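Local coordinates for complement factor MASP-3 (Homo sapiens, PDB 3DEM), which binds mannan-binding lectin and ficolins through its CUB1-EGF-CUB2 region and, as a complement serine protease, probably acts in innate immune defence, at residues 221-226 and 237-242; 55-60 and 100-105; 228-233 and 254-259. All coordinates share one frame; numbering follows the deposited sequence.

Interaction 1 (221-226 and 237-242); sequences VPCPYD and LGPFCG. With CA (calcium ion), chain F.
The backbones of 221-226 and 237-242 come closest at Cys223 and Cys241, with CA atoms 5.8 Å apart, and no hydrogen bond joins the two segments. The link is covalent. Cys223 SG is bonded to Cys241 SG at 2.1 Å, and the torsion about the S-S bond is -89°, close to the relaxed right angle. Cys241 SG sits between its own backbone N and carbonyl carbon (chi1 58°), which turns the sulfur toward Cys223. Pro239 adds a small apolar contact on the strand side. Its ring follows a cis peptide bond, and Pro239 CB lies 4.1 Å from Cys223 CB. Cys241 CB also lies 3.6 Å from the carbonyl oxygen Asp226 O. Within the loop, Pro224 CG sits over the centre of one face of the Tyr225 ring.

The Asp226 carboxylate holds the calcium ion with both oxygens. The grip is uneven: Asp226 OD2 is 2.3 Å from the calcium and Asp226 OD1 is 2.8 Å from it. Two waters bind the ion here. Glu216, Asp263 and the carbonyl oxygen of Ser265 complete the site. Asp226 OD2 also accepts a hydrogen bond from Tyr187 OH, which should steady the carboxylate from the second shell.

The disulfide and the metal therefore act three residues apart on one loop of the CUB domain. The covalent bridge ties the loop to the end of strand 235-240. The calcium ties the last residue of 221-226 to Glu216, earlier in the same loop, and to Asp263 and Ser265, which follow strand 255-261. Together they are consistent with a fixed loop shape where hydrogen bonds to 237-242 are lacking.

Interaction 2 (55-60 and 100-105); sequences EYDYVK and RSDFSN. With CA (calcium ion), chain E.
Asp57 and Asp102 meet at a calcium ion, and metal coordination dominates this contact. Asp57 chelates through both oxygens, with OD1 and OD2 each 2.5 Å from the calcium. Asp102 uses one oxygen, OD1, at 2.2 Å from the ion. The carboxylate planes stand 82° apart. Asp57 OD1 and Asp102 OD1 are only 2.8 Å from each other, a closeness the shared cation can offset. Ser104 O, two waters and Glu49 complete the shell. One of these waters is also hydrogen-bonded to Ser101 OG and Asp102 O. Ser101 OG has a further hydrogen bond with Pro22 O.

Hydrogen bonds reinforce the site. Asp102 N donates to Asp57 OD1 at 2.9 Å, nearly straight (169°), meeting it on the syn side but well out of the carboxylate plane. That oxygen is thus gripped by metal and amide together. Tyr21 OH bonds the other oxygen, Asp57 OD2. Tyr58 and Arg100 form an antiparallel hydrogen-bonded pair through both backbone amides. Arg100 NH1 makes a weak, bent bond to Tyr56 O at 2.8 Å.

Apolar contact centres on Tyr58. With CG between the backbone N and the carbonyl carbon (chi1 62°), its ring swings over Arg100. Arg100 CB lies over one face, 3.7 Å from the ring centroid, as a CH-pi contact.

The arrangement is the calcium site of a CUB domain, built where two adjacent antiparallel strands, 58-62 and 94-101, meet loops. Strand 67-71 flanks 58-62 on its other edge, and Thr70 there touches Tyr58. Strand 25-32 borders 94-101, joined by a backbone bond of Ser101 to Ser25. Val59 packs inward against Phe43 and Phe46 of strand 37-47 in the other sheet.

Interaction 3 (228-233 and 254-259); sequences IKIKVG and HSVLIL
The flat groups that Lys229 and Lys231 bring to Leu257 and Leu259 are peptide units; no aromatic ring takes part in the contact. The peptide planes lie in the sheet and use their edges for hydrogen bonds. The side chains of Lys229, Lys231, Leu257 and Leu259 project from one face, those of Ile230 and Ile258 from the other.

Lys229 with Leu259 and Lys231 with Leu257 are antiparallel hydrogen-bonded pairs, each closed by two backbone bonds. Leu259 N to Lys229 O is 2.7 Å, and Lys231 N to Leu257 O is 2.8 Å. Between them stands the non-hydrogen-bonded pair Ile230 and Ile258. There the CA atoms approach to 4.5 Å. Ile228 CA also makes a CA-H...O contact with Leu259 O at 3.1 Å.

The isoleucines touch mainly along diagonals. Ile230 CG2 meets Val256 CG1 at 3.6 Å. Each of these methyls is anti to its own backbone N, which points them across the strand gap. Ile228 and Ile258 run alongside each other in one direction and touch through their CG2 methyls, 3.9 Å apart. On the opposite face, CB atoms are neighbours, 4.3 Å apart in both Lys229-Leu259 and Lys231-Leu257. The ammonium ends turn away from 254-259.

Strands 227-232 and 255-261 are the middle pair of one four-stranded antiparallel sheet of the second CUB domain. Strand 235-240 borders the first and 192-198 the second. The Ile228, Ile230 and Val256 side chains pack on Phe209, Leu207 and Val205 of strand 205-209 in the facing sheet, forming part of the hydrophobic interior of the beta-sandwich.

In the fold
Interaction 2 belongs to the first CUB domain, and interactions 1 and 3 to the second. Along the chain, interaction 2 closes before the others open, and the segments of interactions 1 and 3 alternate. The centres of interactions 1 and 3 are about 15 Å apart. They share one sheet, since strand 235-240 pairs directly with 227-232 through Leu237 with Ile230 and Phe240 with Ile228. Interaction 2 lies about 66 Å from interaction 1 and about 78 Å from interaction 3, centre to centre, across the chain's middle. The two domains repeat a design: equivalent central strand pairs lead to a calcium-binding loop with a nearby disulfide, Cys54-Cys72 or Cys223-Cys241.

Interaction 1 (221-226 and 237-242)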
# COMPACT_ATOMS: atom_id res chain seq x y z
N VAL A 221 -31.19 15.95 -31.09
CA VAL A 221 -30.92 14.83 -31.99
C VAL A 221 -31.82 13.66 -31.63
O VAL A 221 -31.93 13.30 -30.46
CB VAL A 221 -29.43 14.42 -31.90
CG1 VAL A 221 -29.15 13.21 -32.78
CG2 VAL A 221 -28.53 15.59 -32.29
N PRO A 222 -32.48 13.07 -32.64
CA PRO A 222 -33.34 11.91 -32.39
C PRO A 222 -32.58 10.67 -31.89
O PRO A 222 -31.78 10.09 -32.63
CB PRO A 222 -33.98 11.64 -33.76
CG PRO A 222 -33.11 12.31 -34.75
CD PRO A 222 -32.48 13.47 -34.05
N CYS A 223 -32.82 10.31 -30.64
CA CYS A 223 -32.31 9.08 -30.03
C CYS A 223 -30.87 8.70 -30.42
O CYS A 223 -30.65 7.67 -31.06
CB CYS A 223 -33.26 7.91 -30.34
SG CYS A 223 -35.02 8.22 -29.96
N PRO A 224 -29.88 9.52 -30.02
CA PRO A 224 -28.49 9.23 -30.36
C PRO A 224 -27.81 8.24 -29.41
O PRO A 224 -26.71 7.77 -29.71
CB PRO A 224 -27.82 10.61 -30.25
CG PRO A 224 -28.60 11.32 -29.22
CD PRO A 224 -30.01 10.78 -29.26
N TYR A 225 -28.46 7.93 -28.29
CA TYR A 225 -27.85 7.12 -27.25
C TYR A 225 -28.48 5.74 -27.11
O TYR A 225 -27.87 4.72 -27.45
CB TYR A 225 -27.92 7.85 -25.90
CG TYR A 225 -27.37 9.27 -25.93
CD1 TYR A 225 -26.09 9.52 -26.40
CD2 TYR A 225 -28.13 10.33 -25.47
CE1 TYR A 225 -25.57 10.82 -26.41
CE2 TYR A 225 -27.62 11.63 -25.48
CZ TYR A 225 -26.35 11.86 -25.95
OH TYR A 225 -25.86 13.15 -25.97
N ASP A 226 -29.70 5.71 -26.57
CA ASP A 226 -30.46 4.48 -26.38
C ASP A 226 -31.75 4.55 -27.20
O ASP A 226 -32.20 5.64 -27.55
CB ASP A 226 -30.82 4.28 -24.91
CG ASP A 226 -29.62 4.45 -23.98
OD1 ASP A 226 -28.46 4.23 -24.41
OD2 ASP A 226 -29.84 4.80 -22.81
N LEU A 237 -40.21 0.50 -37.10
CA LEU A 237 -40.78 1.65 -36.41
C LEU A 237 -39.79 2.17 -35.38
O LEU A 237 -39.08 1.40 -34.76
CB LEU A 237 -42.10 1.27 -35.73
CG LEU A 237 -43.17 0.68 -36.64
CD1 LEU A 237 -44.29 0.10 -35.80
CD2 LEU A 237 -43.70 1.74 -37.59
N GLY A 238 -39.76 3.48 -35.21
CA GLY A 238 -38.82 4.09 -34.28
C GLY A 238 -37.77 4.86 -35.05
O GLY A 238 -37.96 5.17 -36.22
N PRO A 239 -36.63 5.16 -34.40
CA PRO A 239 -36.34 4.75 -33.02
C PRO A 239 -37.16 5.51 -31.97
O PRO A 239 -37.59 6.63 -32.20
CB PRO A 239 -34.85 5.07 -32.88
CG PRO A 239 -34.58 6.14 -33.89
CD PRO A 239 -35.54 5.92 -35.02
N PHE A 240 -37.37 4.88 -30.82
CA PHE A 240 -38.14 5.50 -29.75
C PHE A 240 -37.26 5.69 -28.53
O PHE A 240 -36.51 4.79 -28.14
CB PHE A 240 -39.35 4.65 -29.37
CG PHE A 240 -40.30 4.40 -30.51
CD1 PHE A 240 -40.51 3.12 -30.99
CD2 PHE A 240 -40.99 5.46 -31.10
CE1 PHE A 240 -41.39 2.89 -32.04
CE2 PHE A 240 -41.86 5.23 -32.15
CZ PHE A 240 -42.06 3.95 -32.62
N CYS A 241 -37.35 6.87 -27.92
CA CYS A 241 -36.64 7.16 -26.69
C CYS A 241 -37.39 8.26 -25.94
O CYS A 241 -38.46 8.69 -26.37
CB CYS A 241 -35.20 7.57 -26.99
SG CYS A 241 -35.08 9.01 -28.06
N GLY A 242 -36.84 8.70 -24.82
CA GLY A 242 -37.42 9.81 -24.07
C GLY A 242 -38.28 9.42 -22.88
O GLY A 242 -38.20 8.30 -22.38
CA CA F . -27.73 5.29 -21.95
O HOH W 1 -27.34 3.00 -21.37
O HOH W 2 -29.11 5.32 -20.00

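Interaction 2 (55-60 and 100-105)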
# COMPACT_ATOMS: atom_id res chain seq x y z
N GLU A 55 14.47 32.23 -0.29
CA GLU A 55 15.13 32.76 -1.48
C GLU A 55 16.62 32.46 -1.51
O GLU A 55 17.20 32.32 -2.58
CB GLU A 55 14.85 34.26 -1.66
CG GLU A 55 15.28 35.16 -0.50
CD GLU A 55 14.88 36.61 -0.71
OE1 GLU A 55 14.09 36.87 -1.64
OE2 GLU A 55 15.36 37.49 0.04
N TYR A 56 17.24 32.34 -0.33
CA TYR A 56 18.67 32.08 -0.24
C TYR A 56 18.98 30.59 -0.37
O TYR A 56 19.24 30.10 -1.47
CB TYR A 56 19.25 32.66 1.05
CG TYR A 56 19.10 34.17 1.16
CD1 TYR A 56 19.15 34.82 2.39
CD2 TYR A 56 18.87 34.95 0.02
CE1 TYR A 56 19.01 36.20 2.48
CE2 TYR A 56 18.72 36.32 0.11
CZ TYR A 56 18.79 36.94 1.34
OH TYR A 56 18.64 38.32 1.41
N ASP A 57 18.95 29.86 0.74
CA ASP A 57 19.13 28.41 0.70
C ASP A 57 17.77 27.73 0.73
O ASP A 57 16.86 28.19 1.41
CB ASP A 57 19.99 27.94 1.87
CG ASP A 57 21.40 28.52 1.84
OD1 ASP A 57 21.72 29.25 0.88
OD2 ASP A 57 22.18 28.25 2.77
N TYR A 58 17.63 26.64 -0.01
CA TYR A 58 16.34 25.97 -0.06
C TYR A 58 16.36 24.53 -0.58
O TYR A 58 17.28 24.11 -1.28
CB TYR A 58 15.34 26.78 -0.89
CG TYR A 58 15.73 26.97 -2.34
CD1 TYR A 58 15.49 25.97 -3.27
CD2 TYR A 58 16.32 28.15 -2.77
CE1 TYR A 58 15.83 26.14 -4.60
CE2 TYR A 58 16.66 28.32 -4.10
CZ TYR A 58 16.41 27.31 -5.01
OH TYR A 58 16.75 27.48 -6.33
N VAL A 59 15.33 23.79 -0.19
CA VAL A 59 15.02 22.51 -0.80
C VAL A 59 13.66 22.68 -1.48
O VAL A 59 12.65 22.90 -0.82
CB VAL A 59 14.97 21.36 0.22
CG1 VAL A 59 14.43 20.09 -0.43
CG2 VAL A 59 16.35 21.10 0.82
N LYS A 60 13.66 22.59 -2.81
CA LYS A 60 12.47 22.82 -3.60
C LYS A 60 11.96 21.48 -4.13
O LYS A 60 12.70 20.72 -4.75
CB LYS A 60 12.80 23.75 -4.76
CG LYS A 60 11.62 24.22 -5.59
CD LYS A 60 12.11 25.10 -6.74
CE LYS A 60 10.97 25.81 -7.44
NZ LYS A 60 11.44 26.80 -8.46
N ARG A 100 19.52 24.08 -3.13
CA ARG A 100 20.36 25.20 -3.52
C ARG A 100 20.98 25.87 -2.32
O ARG A 100 20.32 26.10 -1.31
CB ARG A 100 19.57 26.23 -4.33
CG ARG A 100 20.46 27.32 -4.91
CD ARG A 100 20.03 28.70 -4.45
NE ARG A 100 20.94 29.75 -4.90
CZ ARG A 100 20.78 31.04 -4.62
NH1 ARG A 100 19.75 31.44 -3.89
NH2 ARG A 100 21.66 31.92 -5.07
N SER A 101 22.25 26.21 -2.45
CA SER A 101 23.00 26.91 -1.43
C SER A 101 23.60 28.15 -2.10
O SER A 101 24.30 28.02 -3.11
CB SER A 101 24.10 26.00 -0.90
OG SER A 101 24.85 26.63 0.13
N ASP A 102 23.30 29.34 -1.60
CA ASP A 102 23.85 30.54 -2.23
C ASP A 102 25.32 30.75 -1.86
O ASP A 102 25.99 29.83 -1.37
CB ASP A 102 22.99 31.78 -1.95
CG ASP A 102 22.88 32.12 -0.48
OD1 ASP A 102 23.42 31.38 0.36
OD2 ASP A 102 22.23 33.14 -0.16
N PHE A 103 25.83 31.95 -2.11
CA PHE A 103 27.24 32.25 -1.90
C PHE A 103 27.57 32.50 -0.43
O PHE A 103 28.73 32.47 -0.03
CB PHE A 103 27.67 33.46 -2.74
CG PHE A 103 27.58 33.23 -4.23
CD1 PHE A 103 26.37 33.34 -4.89
CD2 PHE A 103 28.72 32.91 -4.96
CE1 PHE A 103 26.29 33.13 -6.26
CE2 PHE A 103 28.65 32.70 -6.33
CZ PHE A 103 27.43 32.81 -6.98
N SER A 104 26.54 32.76 0.37
CA SER A 104 26.74 33.17 1.75
C SER A 104 26.45 32.06 2.76
O SER A 104 25.31 31.91 3.21
CB SER A 104 25.86 34.39 2.06
OG SER A 104 26.15 34.92 3.34
N ASN A 105 27.48 31.29 3.11
CA ASN A 105 27.35 30.28 4.15
C ASN A 105 28.21 30.60 5.39
O ASN A 105 29.03 29.77 5.81
CB ASN A 105 27.67 28.88 3.61
CG ASN A 105 26.85 27.79 4.30
OD1 ASN A 105 25.84 28.07 4.94
ND2 ASN A 105 27.28 26.54 4.14
CA CA E . 23.52 30.33 2.31
O HOH W 3 25.25 29.03 0.88
O HOH W 4 24.31 29.71 4.34

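Interaction 3 (228-233 and 254-259)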
# COMPACT_ATOMS: atom_id res chain seq x y z
N ILE A 228 -35.50 2.08 -28.77
CA ILE A 228 -36.25 0.92 -29.19
C ILE A 228 -36.53 1.06 -30.68
O ILE A 228 -36.91 2.13 -31.15
CB ILE A 228 -37.61 0.84 -28.47
CG1 ILE A 228 -37.43 0.59 -26.97
CG2 ILE A 228 -38.49 -0.26 -29.08
CD1 ILE A 228 -38.73 0.55 -26.20
N LYS A 229 -36.31 -0.03 -31.42
CA LYS A 229 -36.80 -0.16 -32.77
C LYS A 229 -37.75 -1.36 -32.78
O LYS A 229 -37.52 -2.35 -32.07
CB LYS A 229 -35.66 -0.43 -33.75
CG LYS A 229 -34.80 0.77 -34.10
CD LYS A 229 -33.52 0.30 -34.81
CE LYS A 229 -32.69 1.45 -35.36
NZ LYS A 229 -31.51 0.96 -36.16
N ILE A 230 -38.80 -1.28 -33.58
CA ILE A 230 -39.75 -2.37 -33.68
C ILE A 230 -39.93 -2.74 -35.14
O ILE A 230 -40.46 -1.95 -35.93
CB ILE A 230 -41.10 -1.99 -33.08
CG1 ILE A 230 -40.94 -1.60 -31.60
CG2 ILE A 230 -42.10 -3.13 -33.26
CD1 ILE A 230 -42.22 -1.12 -30.94
N LYS A 231 -39.49 -3.93 -35.51
CA LYS A 231 -39.65 -4.40 -36.88
C LYS A 231 -40.91 -5.25 -37.04
O LYS A 231 -41.06 -6.29 -36.39
CB LYS A 231 -38.42 -5.16 -37.38
CG LYS A 231 -38.57 -5.63 -38.81
CD LYS A 231 -37.25 -6.08 -39.42
CE LYS A 231 -37.43 -6.41 -40.89
NZ LYS A 231 -36.22 -7.02 -41.49
N VAL A 232 -41.80 -4.80 -37.90
CA VAL A 232 -42.99 -5.56 -38.26
C VAL A 232 -43.09 -5.57 -39.78
O VAL A 232 -43.05 -4.52 -40.42
CB VAL A 232 -44.27 -4.98 -37.59
CG1 VAL A 232 -44.14 -3.48 -37.37
CG2 VAL A 232 -45.51 -5.31 -38.41
N GLY A 233 -43.18 -6.77 -40.35
CA GLY A 233 -43.09 -6.92 -41.80
C GLY A 233 -41.73 -6.42 -42.25
O GLY A 233 -40.75 -6.56 -41.53
N HIS A 254 -48.47 -11.32 -37.25
CA HIS A 254 -48.44 -12.31 -36.19
C HIS A 254 -47.06 -12.39 -35.57
O HIS A 254 -46.85 -13.11 -34.59
CB HIS A 254 -48.85 -13.68 -36.72
CG HIS A 254 -47.98 -14.17 -37.83
ND1 HIS A 254 -46.76 -14.77 -37.61
CD2 HIS A 254 -48.15 -14.15 -39.17
CE1 HIS A 254 -46.21 -15.10 -38.76
NE2 HIS A 254 -47.04 -14.73 -39.73
N SER A 255 -46.11 -11.66 -36.14
CA SER A 255 -44.75 -11.65 -35.61
C SER A 255 -44.16 -10.25 -35.54
O SER A 255 -44.33 -9.44 -36.45
CB SER A 255 -43.85 -12.54 -36.45
OG SER A 255 -43.75 -12.03 -37.76
N VAL A 256 -43.45 -9.98 -34.45
CA VAL A 256 -42.89 -8.66 -34.19
C VAL A 256 -41.52 -8.80 -33.56
O VAL A 256 -41.29 -9.68 -32.71
CB VAL A 256 -43.81 -7.86 -33.23
CG1 VAL A 256 -43.16 -6.54 -32.86
CG2 VAL A 256 -45.19 -7.64 -33.84
N LEU A 257 -40.59 -7.95 -33.97
CA LEU A 257 -39.29 -7.87 -33.31
C LEU A 257 -39.11 -6.53 -32.62
O LEU A 257 -39.30 -5.48 -33.22
CB LEU A 257 -38.15 -8.10 -34.30
CG LEU A 257 -36.76 -7.84 -33.72
CD1 LEU A 257 -36.32 -8.95 -32.76
CD2 LEU A 257 -35.73 -7.64 -34.83
N ILE A 258 -38.72 -6.58 -31.35
CA ILE A 258 -38.40 -5.39 -30.60
C ILE A 258 -36.90 -5.41 -30.32
O ILE A 258 -36.38 -6.36 -29.71
CB ILE A 258 -39.18 -5.32 -29.27
CG1 ILE A 258 -40.69 -5.32 -29.55
CG2 ILE A 258 -38.79 -4.08 -28.48
CD1 ILE A 258 -41.50 -6.00 -28.48
N LEU A 259 -36.21 -4.38 -30.78
CA LEU A 259 -34.80 -4.21 -30.50
C LEU A 259 -34.61 -3.06 -29.51
O LEU A 259 -35.10 -1.95 -29.74
CB LEU A 259 -34.01 -3.94 -31.79
CG LEU A 259 -32.50 -3.72 -31.65
CD1 LEU A 259 -31.73 -4.19 -32.87
CD2 LEU A 259 -32.18 -2.26 -31.35